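Local coordinates for multicopper oxidase (PDB 3GDC), which probably oxidises phenol-like substrates at its copper centres and passes the electrons to dioxygen, as expected of a laccase-type multicopper oxidase, at residues A[266-271]-A[278-283]; A[12-17]-A[189-194]; A[163-168]-A[195-200]. All coordinates share one frame; numbering follows the deposited sequence.

Contact 1. Residues A[266-271]-A[278-283]; sequences FMFHAH and LGWMGF. With CU (copper (II) ion), chain G; CU (copper (II) ion), chain J.
F266 and F283 meet through the backbone, F266 O receiving a CA-H...O contact from F283 CA at 3.4 Å. M267, CG anti to the backbone N (chi1 -166°), bends at its third torsion so that the methyl CE lies 3.6 Å from CE of M281 and close to CE1 of F283. F268 makes the hydrogen-bonded antiparallel pair with G282: F268 N donates to G282 O at 2.8 Å and G282 N donates back to F268 O. The F268 side chain runs at about a right angle to that of W280, bringing CD1 to the indole edge, 3.5 Å from CZ3. H269 then lays its CA over the six-membered ring of W280, and A270 sets CB over the five-membered ring, 3.6 Å from its centroid. H269 ND1 donates to A270 O (2.6 Å), a bond in the imidazole plane that fixes the ring rotation while NE2 binds copper at 1.9 Å. H224 of the same chain and H134 of a second subunit also bind that copper. H271 NE2 binds another copper at 2.1 Å, together with H93 and H132 of the second subunit. A His-X-His pair at the end of an antiparallel strand and just beyond it, reaching copper ions at a subunit interface, is consistent with the trinuclear centre of two-domain multicopper oxidases.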
loop_
_atom_site.group_PDB
_atom_site.type_symbol
_atom_site.label_atom_id
_atom_site.label_comp_id
_atom_site.label_asym_id
_atom_site.label_seq_id
_atom_site.Cartn_x
_atom_site.Cartn_y
_atom_site.Cartn_z
ATOM N N PHE A 266 13.414 -10.471 -19.827
ATOM C CA PHE A 266 12.892 -10.473 -18.465
ATOM C C PHE A 266 11.559 -9.747 -18.410
ATOM O O PHE A 266 11.479 -8.551 -18.708
ATOM C CB PHE A 266 13.913 -9.848 -17.513
ATOM C CG PHE A 266 15.193 -10.625 -17.434
ATOM C CD1 PHE A 266 15.321 -11.672 -16.528
ATOM C CD2 PHE A 266 16.251 -10.346 -18.298
ATOM C CE1 PHE A 266 16.498 -12.415 -16.449
ATOM C CE2 PHE A 266 17.444 -11.091 -18.242
ATOM C CZ PHE A 266 17.567 -12.124 -17.310
ATOM N N MET A 267 10.508 -10.485 -18.068
ATOM C CA MET A 267 9.165 -9.911 -18.005
ATOM C C MET A 267 9.057 -8.847 -16.903
ATOM O O MET A 267 9.715 -8.934 -15.863
ATOM C CB MET A 267 8.127 -11.010 -17.783
ATOM C CG MET A 267 6.691 -10.582 -18.033
ATOM S SD MET A 267 5.569 -11.981 -17.844
ATOM C CE MET A 267 5.740 -12.743 -19.447
ATOM N N PHE A 268 8.258 -7.821 -17.165
ATOM C CA PHE A 268 7.856 -6.887 -16.116
ATOM C C PHE A 268 6.365 -6.625 -16.259
ATOM O O PHE A 268 5.837 -6.567 -17.381
ATOM C CB PHE A 268 8.708 -5.605 -16.097
ATOM C CG PHE A 268 8.451 -4.663 -17.238
ATOM C CD1 PHE A 268 7.740 -3.474 -17.030
ATOM C CD2 PHE A 268 8.948 -4.936 -18.508
ATOM C CE1 PHE A 268 7.497 -2.593 -18.100
ATOM C CE2 PHE A 268 8.720 -4.068 -19.566
ATOM C CZ PHE A 268 7.993 -2.887 -19.361
ATOM N N HIS A 269 5.675 -6.516 -15.124
ATOM C CA HIS A 269 4.218 -6.384 -15.146
ATOM C C HIS A 269 3.679 -6.025 -13.774
ATOM O O HIS A 269 4.397 -6.096 -12.775
ATOM C CB HIS A 269 3.570 -7.700 -15.613
ATOM C CG HIS A 269 3.979 -8.889 -14.805
ATOM N ND1 HIS A 269 3.315 -9.280 -13.663
ATOM C CD2 HIS A 269 4.993 -9.771 -14.972
ATOM C CE1 HIS A 269 3.900 -10.355 -13.165
ATOM N NE2 HIS A 269 4.925 -10.667 -13.939
ATOM N N ALA A 270 2.407 -5.657 -13.716
ATOM C CA ALA A 270 1.731 -5.530 -12.428
ATOM C C ALA A 270 1.712 -6.899 -11.757
ATOM O O ALA A 270 1.480 -7.909 -12.422
ATOM C CB ALA A 270 0.315 -5.044 -12.629
ATOM N N HIS A 271 1.962 -6.945 -10.454
ATOM C CA HIS A 271 1.793 -8.205 -9.735
ATOM C C HIS A 271 0.329 -8.395 -9.310
ATOM O O HIS A 271 -0.003 -9.301 -8.546
ATOM C CB HIS A 271 2.771 -8.345 -8.563
ATOM C CG HIS A 271 3.159 -9.766 -8.287
ATOM N ND1 HIS A 271 2.232 -10.733 -7.957
ATOM C CD2 HIS A 271 4.359 -10.394 -8.322
ATOM C CE1 HIS A 271 2.845 -11.891 -7.789
ATOM N NE2 HIS A 271 4.137 -11.713 -8.004
ATOM N N LEU A 278 -4.646 -7.836 -18.853
ATOM C CA LEU A 278 -5.396 -6.853 -19.622
ATOM C C LEU A 278 -4.519 -5.686 -20.132
ATOM O O LEU A 278 -5.028 -4.638 -20.504
ATOM C CB LEU A 278 -6.613 -6.362 -18.841
ATOM C CG LEU A 278 -7.718 -7.406 -18.607
ATOM C CD1 LEU A 278 -8.791 -6.873 -17.669
ATOM C CD2 LEU A 278 -8.301 -7.854 -19.934
ATOM N N GLY A 279 -3.203 -5.899 -20.155
ATOM C CA GLY A 279 -2.303 -5.046 -20.917
ATOM C C GLY A 279 -1.071 -4.526 -20.212
ATOM O O GLY A 279 -0.134 -4.071 -20.868
ATOM N N TRP A 280 -1.060 -4.585 -18.885
ATOM C CA TRP A 280 0.079 -4.086 -18.111
ATOM C C TRP A 280 1.114 -5.218 -17.938
ATOM O O TRP A 280 1.324 -5.761 -16.855
ATOM C CB TRP A 280 -0.425 -3.405 -16.817
ATOM C CG TRP A 280 0.583 -2.869 -15.795
ATOM C CD1 TRP A 280 0.260 -2.368 -14.556
ATOM C CD2 TRP A 280 2.019 -2.811 -15.882
ATOM N NE1 TRP A 280 1.391 -2.010 -13.877
ATOM C CE2 TRP A 280 2.487 -2.268 -14.659
ATOM C CE3 TRP A 280 2.959 -3.160 -16.868
ATOM C CZ2 TRP A 280 3.842 -2.068 -14.394
ATOM C CZ3 TRP A 280 4.310 -2.962 -16.604
ATOM C CH2 TRP A 280 4.740 -2.425 -15.372
ATOM N N MET A 281 1.738 -5.577 -19.061
ATOM C CA MET A 281 2.859 -6.510 -19.082
ATOM C C MET A 281 3.767 -6.238 -20.280
ATOM O O MET A 281 3.309 -5.799 -21.332
ATOM C CB MET A 281 2.378 -7.975 -19.067
ATOM C CG MET A 281 1.594 -8.424 -20.270
ATOM S SD MET A 281 1.159 -10.201 -20.249
ATOM C CE MET A 281 2.662 -10.943 -19.703
ATOM N N GLY A 282 5.056 -6.481 -20.091
ATOM C CA GLY A 282 6.041 -6.345 -21.158
ATOM C C GLY A 282 7.312 -7.107 -20.825
ATOM O O GLY A 282 7.349 -7.880 -19.862
ATOM N N PHE A 283 8.344 -6.891 -21.638
ATOM C CA PHE A 283 9.665 -7.460 -21.404
ATOM C C PHE A 283 10.735 -6.387 -21.441
ATOM O O PHE A 283 10.625 -5.422 -22.211
ATOM C CB PHE A 283 10.038 -8.446 -22.511
ATOM C CG PHE A 283 9.202 -9.682 -22.540
ATOM C CD1 PHE A 283 9.407 -10.697 -21.608
ATOM C CD2 PHE A 283 8.230 -9.846 -23.522
ATOM C CE1 PHE A 283 8.633 -11.864 -21.643
ATOM C CE2 PHE A 283 7.458 -11.006 -23.568
ATOM C CZ PHE A 283 7.657 -12.010 -22.626
HETATM CU CU CU G . 5.566 -12.474 -13.942
HETATM CU CU CU J . 5.538 -13.287 -8.392
#

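Contact 2. Residues A[12-17]-A[189-194]; sequences DPTAIL and PFHFMD
H191 turns CG anti to its backbone N (chi1 171°), and T14 holds OG1 anti to its carbonyl carbon (chi1 -66°), which lets OG1 meet NE2 at the edge of the imidazole, 2.6 Å away in a short hydrogen bond. The two side chains cross at about a right angle. P13 lies over one face of the same ring, its CD 3.8 Å from the centroid and only 7° off the normal, a CH-pi contact, with P13 CB 3.5 Å from CD2 of H191. That CD2 sits above the centre of the F192 ring; F192 CZ lies 3.8 Å from P13 CB, and P13 O is at the F192 ring edge near CZ. L17 CD2 approaches F192 CE1 obliquely, 4.0 Å away. D12 caps helix 13-18, OD1 taking weak bonds from the N atoms of T14 and A15. The contact packs this helix, near the N terminus, against short helix 191-194, which precedes strand 197-200 of the second domain; V197 touches both L17 and F192. The imidazole is thus fixed in rotation by one edge bond and a proline face; the D12 carboxylate, with OD1 4.4 Å from H191 NE2, would tend to favour a protonated ring.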
loop_
_atom_site.group_PDB
_atom_site.type_symbol
_atom_site.label_atom_id
_atom_site.label_comp_id
_atom_site.label_asym_id
_atom_site.label_seq_id
_atom_site.Cartn_x
_atom_site.Cartn_y
_atom_site.Cartn_z
ATOM N N ASP A 12 3.095 6.363 -29.286
ATOM C CA ASP A 12 4.312 5.532 -29.344
ATOM C C ASP A 12 4.914 5.399 -27.949
ATOM O O ASP A 12 5.707 6.243 -27.527
ATOM C CB ASP A 12 5.346 6.108 -30.320
ATOM C CG ASP A 12 6.553 5.182 -30.537
ATOM O OD1 ASP A 12 6.747 4.189 -29.799
ATOM O OD2 ASP A 12 7.332 5.458 -31.472
ATOM N N PRO A 13 4.531 4.343 -27.216
ATOM C CA PRO A 13 5.028 4.148 -25.847
ATOM C C PRO A 13 6.553 4.045 -25.741
ATOM O O PRO A 13 7.131 4.482 -24.735
ATOM C CB PRO A 13 4.366 2.833 -25.419
ATOM C CG PRO A 13 3.098 2.772 -26.277
ATOM C CD PRO A 13 3.575 3.286 -27.606
ATOM N N THR A 14 7.195 3.465 -26.759
ATOM C CA THR A 14 8.658 3.354 -26.771
ATOM C C THR A 14 9.313 4.730 -26.804
ATOM O O THR A 14 10.270 4.982 -26.072
ATOM C CB THR A 14 9.166 2.474 -27.945
ATOM O OG1 THR A 14 8.727 1.130 -27.731
ATOM C CG2 THR A 14 10.690 2.459 -28.017
ATOM N N ALA A 15 8.788 5.611 -27.652
ATOM C CA ALA A 15 9.278 6.983 -27.733
ATOM C C ALA A 15 9.048 7.708 -26.400
ATOM O O ALA A 15 9.955 8.371 -25.868
ATOM C CB ALA A 15 8.593 7.714 -28.867
ATOM N N ILE A 16 7.846 7.546 -25.855
ATOM C CA ILE A 16 7.465 8.157 -24.570
ATOM C C ILE A 16 8.419 7.742 -23.448
ATOM O O ILE A 16 8.794 8.553 -22.592
ATOM C CB ILE A 16 5.996 7.811 -24.218
ATOM C CG1 ILE A 16 5.064 8.542 -25.194
ATOM C CG2 ILE A 16 5.669 8.164 -22.747
ATOM C CD1 ILE A 16 3.580 8.302 -24.968
ATOM N N LEU A 17 8.824 6.473 -23.479
ATOM C CA LEU A 17 9.695 5.892 -22.476
ATOM C C LEU A 17 10.953 6.732 -22.212
ATOM O O LEU A 17 11.405 6.838 -21.068
ATOM C CB LEU A 17 10.080 4.475 -22.908
ATOM C CG LEU A 17 10.857 3.546 -21.995
ATOM C CD1 LEU A 17 9.987 3.134 -20.800
ATOM C CD2 LEU A 17 11.249 2.336 -22.830
ATOM N N PRO A 189 -1.762 -1.037 -24.236
ATOM C CA PRO A 189 -1.764 -2.392 -23.693
ATOM C C PRO A 189 -0.833 -3.318 -24.482
ATOM O O PRO A 189 -0.877 -3.336 -25.722
ATOM C CB PRO A 189 -3.217 -2.818 -23.877
ATOM C CG PRO A 189 -3.967 -1.546 -23.712
ATOM C CD PRO A 189 -3.135 -0.523 -24.401
ATOM N N PHE A 190 0.020 -4.035 -23.754
ATOM C CA PHE A 190 0.943 -5.052 -24.305
ATOM C C PHE A 190 2.017 -4.566 -25.293
ATOM O O PHE A 190 2.712 -5.392 -25.904
ATOM C CB PHE A 190 0.175 -6.206 -24.972
ATOM C CG PHE A 190 -0.837 -6.878 -24.087
ATOM C CD1 PHE A 190 -0.435 -7.643 -22.994
ATOM C CD2 PHE A 190 -2.190 -6.803 -24.387
ATOM C CE1 PHE A 190 -1.378 -8.287 -22.186
ATOM C CE2 PHE A 190 -3.143 -7.451 -23.588
ATOM C CZ PHE A 190 -2.738 -8.193 -22.492
ATOM N N HIS A 191 2.190 -3.252 -25.438
ATOM C CA HIS A 191 3.201 -2.736 -26.371
ATOM C C HIS A 191 4.598 -3.315 -26.125
ATOM O O HIS A 191 5.304 -3.685 -27.087
ATOM C CB HIS A 191 3.235 -1.199 -26.356
ATOM C CG HIS A 191 4.376 -0.608 -27.127
ATOM N ND1 HIS A 191 4.319 -0.385 -28.487
ATOM C CD2 HIS A 191 5.602 -0.191 -26.728
ATOM C CE1 HIS A 191 5.463 0.144 -28.890
ATOM N NE2 HIS A 191 6.254 0.277 -27.841
ATOM N N PHE A 192 5.004 -3.393 -24.857
ATOM C CA PHE A 192 6.363 -3.838 -24.525
ATOM C C PHE A 192 6.522 -5.370 -24.536
ATOM O O PHE A 192 7.609 -5.894 -24.291
ATOM C CB PHE A 192 6.854 -3.200 -23.214
ATOM C CG PHE A 192 6.950 -1.696 -23.284
ATOM C CD1 PHE A 192 7.975 -1.085 -24.020
ATOM C CD2 PHE A 192 6.001 -0.893 -22.656
ATOM C CE1 PHE A 192 8.073 0.311 -24.108
ATOM C CE2 PHE A 192 6.089 0.521 -22.730
ATOM C CZ PHE A 192 7.129 1.118 -23.462
ATOM N N MET A 193 5.435 -6.068 -24.846
ATOM C CA MET A 193 5.521 -7.498 -25.187
ATOM C C MET A 193 6.089 -7.621 -26.593
ATOM O O MET A 193 6.956 -8.466 -26.854
ATOM C CB MET A 193 4.155 -8.180 -25.129
ATOM C CG MET A 193 3.500 -8.237 -23.751
ATOM S SD MET A 193 4.379 -9.306 -22.597
ATOM C CE MET A 193 3.962 -10.936 -23.257
ATOM N N ASP A 194 5.601 -6.767 -27.488
ATOM C CA ASP A 194 6.000 -6.796 -28.903
ATOM C C ASP A 194 7.272 -6.026 -29.168
ATOM O O ASP A 194 8.022 -6.352 -30.103
ATOM C CB ASP A 194 4.875 -6.250 -29.780
ATOM C CG ASP A 194 3.668 -7.149 -29.784
ATOM O OD1 ASP A 194 3.847 -8.377 -29.613
ATOM O OD2 ASP A 194 2.540 -6.637 -29.960
#

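Contact 3. Residues A[163-168]-A[195-200]; sequences DEMVMV and FPVKVK
The carboxylate of D163 is the flat group here, and it approaches V199 through OD2, which lies 3.8 Å from V199 CG1 and 3.6 Å from K198 O. The side chains of D163 and V199 cross at about a right angle. OD1 is salt-bridged to R18 NE outside the contact, which ties this acid to the end of helix 13-18. A water accepts from K200 N at 2.8 Å and gives a long, weak bond to D163 OD2. Strands 163-168 and 197-200 belong to different sheets, their axes 9.2 Å apart at closest approach and their directions 155° from parallel, so the contact is face-to-face packing inside the beta sandwich of a cupredoxin-like domain, made by side chains rather than backbone pairing. Its apolar part is M165 meeting V197 tip to tip. M165 has CG between the backbone N and the carbonyl carbon (chi1 48°) and a bend at its third torsion, and its CE ends 3.8 Å from V197 CG1; SD lies nearly as close to that methyl. The M165 and V199 side chains cross at about a right angle, M165 CE 4.1 Å from V199 CG1. Two residues further along the strand, M167 extends its CE to within 4.3 Å of V197 CG2. L17 of helix 13-18 touches M165, M167 and V197 alike, while I207 of the neighbouring strand 205-211 lies against both methionines.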
loop_
_atom_site.group_PDB
_atom_site.type_symbol
_atom_site.label_atom_id
_atom_site.label_comp_id
_atom_site.label_asym_id
_atom_site.label_seq_id
_atom_site.Cartn_x
_atom_site.Cartn_y
_atom_site.Cartn_z
ATOM N N ASP A 163 20.972 4.713 -18.507
ATOM C CA ASP A 163 19.730 4.676 -19.288
ATOM C C ASP A 163 18.578 5.133 -18.396
ATOM O O ASP A 163 18.178 4.415 -17.486
ATOM C CB ASP A 163 19.474 3.251 -19.818
ATOM C CG ASP A 163 18.361 3.184 -20.875
ATOM O OD1 ASP A 163 17.669 4.195 -21.141
ATOM O OD2 ASP A 163 18.175 2.087 -21.457
ATOM N N GLU A 164 18.060 6.328 -18.645
ATOM C CA GLU A 164 16.976 6.872 -17.831
ATOM C C GLU A 164 15.677 6.831 -18.612
ATOM O O GLU A 164 15.638 7.126 -19.818
ATOM C CB GLU A 164 17.291 8.304 -17.399
ATOM C CG GLU A 164 16.444 8.834 -16.232
ATOM C CD GLU A 164 17.116 10.009 -15.544
ATOM O OE1 GLU A 164 18.238 10.363 -15.975
ATOM O OE2 GLU A 164 16.548 10.573 -14.581
ATOM N N MET A 165 14.609 6.447 -17.931
ATOM C CA MET A 165 13.320 6.282 -18.591
ATOM C C MET A 165 12.151 6.635 -17.674
ATOM O O MET A 165 12.319 6.778 -16.453
ATOM C CB MET A 165 13.169 4.861 -19.150
ATOM C CG MET A 165 13.528 3.773 -18.187
ATOM S SD MET A 165 13.497 2.133 -18.960
ATOM C CE MET A 165 15.011 2.147 -19.879
ATOM N N VAL A 166 10.984 6.801 -18.291
ATOM C CA VAL A 166 9.743 7.105 -17.586
ATOM C C VAL A 166 8.667 6.081 -17.947
ATOM O O VAL A 166 8.491 5.714 -19.112
ATOM C CB VAL A 166 9.247 8.585 -17.815
ATOM C CG1 VAL A 166 9.040 8.910 -19.293
ATOM C CG2 VAL A 166 7.987 8.884 -17.003
ATOM N N MET A 167 7.961 5.624 -16.919
ATOM C CA MET A 167 6.875 4.662 -17.079
ATOM C C MET A 167 5.634 5.139 -16.339
ATOM O O MET A 167 5.620 5.202 -15.096
ATOM C CB MET A 167 7.305 3.289 -16.548
ATOM C CG MET A 167 8.379 2.642 -17.400
ATOM S SD MET A 167 8.659 0.939 -16.898
ATOM C CE MET A 167 9.760 0.409 -18.230
ATOM N N VAL A 168 4.595 5.466 -17.100
ATOM C CA VAL A 168 3.328 5.897 -16.521
ATOM C C VAL A 168 2.316 4.749 -16.653
ATOM O O VAL A 168 2.010 4.288 -17.764
ATOM C CB VAL A 168 2.779 7.181 -17.181
ATOM C CG1 VAL A 168 1.471 7.600 -16.516
ATOM C CG2 VAL A 168 3.824 8.328 -17.128
ATOM N N PHE A 195 7.498 -4.988 -28.360
ATOM C CA PHE A 195 8.644 -4.108 -28.495
ATOM C C PHE A 195 9.326 -3.987 -27.145
ATOM O O PHE A 195 9.148 -2.997 -26.443
ATOM C CB PHE A 195 8.199 -2.743 -29.043
ATOM C CG PHE A 195 7.583 -2.840 -30.404
ATOM C CD1 PHE A 195 8.395 -2.919 -31.533
ATOM C CD2 PHE A 195 6.201 -2.927 -30.556
ATOM C CE1 PHE A 195 7.839 -3.052 -32.797
ATOM C CE2 PHE A 195 5.635 -3.059 -31.815
ATOM C CZ PHE A 195 6.457 -3.118 -32.938
ATOM N N PRO A 196 10.079 -5.033 -26.755
ATOM C CA PRO A 196 10.683 -5.021 -25.423
ATOM C C PRO A 196 11.576 -3.804 -25.174
ATOM O O PRO A 196 12.156 -3.239 -26.116
ATOM C CB PRO A 196 11.525 -6.306 -25.409
ATOM C CG PRO A 196 10.851 -7.205 -26.373
ATOM C CD PRO A 196 10.400 -6.275 -27.484
ATOM N N VAL A 197 11.677 -3.409 -23.908
ATOM C CA VAL A 197 12.556 -2.306 -23.510
ATOM C C VAL A 197 14.018 -2.741 -23.617
ATOM O O VAL A 197 14.462 -3.616 -22.876
ATOM C CB VAL A 197 12.261 -1.862 -22.064
ATOM C CG1 VAL A 197 13.123 -0.657 -21.688
ATOM C CG2 VAL A 197 10.787 -1.530 -21.896
ATOM N N LYS A 198 14.770 -2.124 -24.530
ATOM C CA LYS A 198 16.171 -2.511 -24.740
ATOM C C LYS A 198 17.119 -1.832 -23.754
ATOM O O LYS A 198 17.201 -0.595 -23.701
ATOM C CB LYS A 198 16.599 -2.247 -26.191
ATOM C CG LYS A 198 15.818 -3.054 -27.217
ATOM C CD LYS A 198 16.352 -2.819 -28.648
ATOM C CE LYS A 198 15.653 -3.739 -29.641
ATOM N NZ LYS A 198 16.232 -3.646 -31.029
ATOM N N VAL A 199 17.829 -2.644 -22.971
ATOM C CA VAL A 199 18.824 -2.155 -22.003
ATOM C C VAL A 199 20.126 -2.965 -22.130
ATOM O O VAL A 199 20.139 -4.028 -22.745
ATOM C CB VAL A 199 18.308 -2.229 -20.537
ATOM C CG1 VAL A 199 17.067 -1.327 -20.320
ATOM C CG2 VAL A 199 18.028 -3.685 -20.130
ATOM N N LYS A 200 21.209 -2.463 -21.546
ATOM C CA LYS A 200 22.503 -3.138 -21.630
ATOM C C LYS A 200 22.876 -3.813 -20.313
ATOM O O LYS A 200 22.708 -3.232 -19.248
ATOM C CB LYS A 200 23.593 -2.139 -22.036
ATOM C CG LYS A 200 23.454 -1.622 -23.454
ATOM C CD LYS A 200 24.346 -0.415 -23.696
ATOM C CE LYS A 200 23.802 0.425 -24.845
ATOM N NZ LYS A 200 24.633 1.627 -25.102
HETATM O O HOH W 1 21.018 0.220 -20.757
#

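How the contacts relate
From the N terminus, contact 2 opens first: residues 12-17 pair with 189-194, closing a loop of 171 residues that takes in most of the first cupredoxin-type domain. Contact 3 opens inside that loop at 163-168 and closes just after it at 195-200, so the two cross; L17 O probably accepts a hydrogen bond from V166 N, and F192 packs on V197. Contact 1 follows in series, a short hairpin-like closure around helix 273-276. Strand 281-287 makes probable hydrogen bonds to both earlier contacts, F283 N to F192 O and V197 N to F283 O, while M167 CE reaches F268. Together they tie helix 13-18 and both sheets of the second domain to the copper-bearing strand end.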